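Local coordinates for protein alcohol dehydrogenase (Aeropyrum pernix, PDB 1H2B) that probably oxidises alcohols with NAD+ as a zinc-dependent alcohol dehydrogenase of a hyperthermophilic archaeon, at residues E86-A89 with E90-G94. Sequence-based numbering, arbitrary orientation.
Sequences EEVA and EGVEG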
ATOM      1  N   GLU B  86     -38.126  -6.215 -12.909  1.00 15.94           N
ATOM      2  CA  GLU B  86     -39.379  -6.725 -13.484  1.00 16.30           C
ATOM      3  C   GLU B  86     -39.786  -7.983 -12.716  1.00 18.05           C
ATOM      4  O   GLU B  86     -40.935  -8.063 -12.210  1.00 19.11           O
ATOM      5  CB  GLU B  86     -39.251  -6.960 -14.985  1.00 17.11           C
ATOM      6  CG  GLU B  86     -40.532  -7.640 -15.501  1.00 19.69           C
ATOM      7  CD  GLU B  86     -41.748  -6.733 -15.448  1.00 27.23           C
ATOM      8  OE1 GLU B  86     -41.637  -5.475 -15.511  1.00 23.52           O
ATOM      9  OE2 GLU B  86     -42.859  -7.310 -15.339  1.00 28.05           O
ATOM     10  N   GLU B  87     -38.896  -8.971 -12.652  1.00 17.48           N
ATOM     11  CA  GLU B  87     -39.128 -10.169 -11.842  1.00 17.13           C
ATOM     12  C   GLU B  87     -37.836 -10.795 -11.416  1.00 19.00           C
ATOM     13  O   GLU B  87     -36.764 -10.466 -11.946  1.00 17.47           O
ATOM     14  CB  GLU B  87     -39.954 -11.186 -12.645  1.00 17.68           C
ATOM     15  CG  GLU B  87     -39.234 -11.715 -13.884  1.00 19.58           C
ATOM     16  CD  GLU B  87     -40.074 -12.754 -14.596  1.00 24.55           C
ATOM     17  OE1 GLU B  87     -40.291 -12.597 -15.795  1.00 24.51           O
ATOM     18  OE2 GLU B  87     -40.487 -13.732 -13.941  1.00 23.63           O
ATOM     19  N   VAL B  88     -37.929 -11.705 -10.450  1.00 18.50           N
ATOM     20  CA  VAL B  88     -36.761 -12.403  -9.935  1.00 17.50           C
ATOM     21  C   VAL B  88     -37.062 -13.871  -9.718  1.00 19.74           C
ATOM     22  O   VAL B  88     -38.254 -14.277  -9.504  1.00 20.54           O
ATOM     23  CB  VAL B  88     -36.221 -11.783  -8.605  1.00 20.57           C
ATOM     24  CG1 VAL B  88     -35.902 -10.263  -8.756  1.00 20.25           C
ATOM     25  CG2 VAL B  88     -37.210 -12.003  -7.449  1.00 18.03           C
ATOM     26  N   ALA B  89     -36.003 -14.672  -9.724  1.00 17.90           N
ATOM     27  CA  ALA B  89     -36.093 -16.117  -9.580  1.00 20.31           C
ATOM     28  C   ALA B  89     -36.028 -16.473  -8.137  1.00 20.58           C
ATOM     29  O   ALA B  89     -35.858 -15.597  -7.298  1.00 21.73           O
ATOM     30  CB  ALA B  89     -34.954 -16.807 -10.313  1.00 22.40           C
ATOM     31  N   GLU B  90     -36.123 -17.777  -7.833  1.00 21.97           N
ATOM     32  CA  GLU B  90     -36.065 -18.227  -6.439  1.00 22.83           C
ATOM     33  C   GLU B  90     -34.798 -17.802  -5.718  1.00 22.50           C
ATOM     34  O   GLU B  90     -33.722 -17.649  -6.340  1.00 24.63           O
ATOM     35  CB  GLU B  90     -36.200 -19.754  -6.329  1.00 23.07           C
ATOM     36  CG  GLU B  90     -34.980 -20.524  -6.789  1.00 24.94           C
ATOM     37  CD  GLU B  90     -35.229 -22.020  -6.805  1.00 26.56           C
ATOM     38  OE1 GLU B  90     -35.664 -22.565  -5.787  1.00 24.98           O
ATOM     39  OE2 GLU B  90     -34.973 -22.641  -7.843  1.00 30.54           O
ATOM     40  N   GLY B  91     -34.934 -17.578  -4.415  1.00 24.73           N
ATOM     41  CA  GLY B  91     -33.775 -17.302  -3.584  1.00 26.03           C
ATOM     42  C   GLY B  91     -33.209 -15.897  -3.643  1.00 25.35           C
ATOM     43  O   GLY B  91     -32.423 -15.536  -2.764  1.00 28.25           O
ATOM     44  N   VAL B  92     -33.623 -15.090  -4.627  1.00 23.18           N
ATOM     45  CA  VAL B  92     -33.146 -13.719  -4.737  1.00 22.89           C
ATOM     46  C   VAL B  92     -33.761 -12.887  -3.626  1.00 23.08           C
ATOM     47  O   VAL B  92     -34.974 -12.848  -3.477  1.00 23.73           O
ATOM     48  CB  VAL B  92     -33.529 -13.125  -6.116  1.00 20.07           C
ATOM     49  CG1 VAL B  92     -33.176 -11.584  -6.181  1.00 24.53           C
ATOM     50  CG2 VAL B  92     -32.801 -13.868  -7.211  1.00 21.58           C
ATOM     51  N   GLU B  93     -32.915 -12.233  -2.831  1.00 22.53           N
ATOM     52  CA  GLU B  93     -33.432 -11.458  -1.699  1.00 26.11           C
ATOM     53  C   GLU B  93     -33.475  -9.958  -1.938  1.00 22.39           C
ATOM     54  O   GLU B  93     -32.619  -9.405  -2.641  1.00 23.63           O
ATOM     55  CB  GLU B  93     -32.634 -11.781  -0.428  1.00 27.07           C
ATOM     56  CG  GLU B  93     -32.392 -13.268  -0.245  1.00 36.84           C
ATOM     57  CD  GLU B  93     -31.371 -13.576   0.833  1.00 49.06           C
ATOM     58  OE1 GLU B  93     -30.290 -14.130   0.502  1.00 55.27           O
ATOM     59  OE2 GLU B  93     -31.654 -13.280   2.011  1.00 53.98           O
ATOM     60  N   GLY B  94     -34.441  -9.287  -1.313  1.00 21.13           N
ATOM     61  CA  GLY B  94     -34.489  -7.832  -1.251  1.00 23.15           C
ATOM     62  C   GLY B  94     -34.826  -7.107  -2.555  1.00 22.36           C
ATOM     63  O   GLY B  94     -34.666  -5.904  -2.642  1.00 24.91           O
TER
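Val92 turns its two methyls back over the turn towards Val88 and Ala89: with chi1 at 173° CG1 stands opposite the backbone N and points at Val88, while CG2 falls beside the N and reaches Ala89. In Val88, chi1 of -56° sets CG1 opposite the carbonyl carbon of its own backbone, where it meets Val92 CG1 at 4.0 Å. Val88 CB lies 3.9 Å from both CB and CG1 of Val92, and Val88 CG2 is a little further off, 4.1 Å from Val92 CB. The two valines therefore touch flank to flank, the branches slanting past each other. The other methyl, Val92 CG2, rests 3.5 Å from Ala89 O.

All this happens round a type II beta turn from Ala89 to Val92, at the surface end of strand 81-88 in the GroES-like domain and well away from both zinc sites. Ala89 O and Val92 N are 3.5 Å apart and make no hydrogen bond; the backbone angles of Glu90 and Gly91 give the turn its type II form. Gly91 takes its third position with phi at 79°, a value that favours glycine, and Glu90, in the second, starts its side chain away from 86-89, the chain running on extended beyond CG. An alanine in place of Val92 would keep CB but lose both methyls, which would probably leave Val88 CG1 without its neighbour across the turn and open a gap beside Ala89 O. Val88 also packs on Val44, and Val92 on Asp43, whose backbone is hydrogen-bonded to that of Ala89. Further back along the strand, a classic beta bulge sets Glu86 and Glu87 together opposite Ile45 of the antiparallel strand 44-52; Glu86 OE2 forms a salt bridge with Lys97 NZ, beyond the turn.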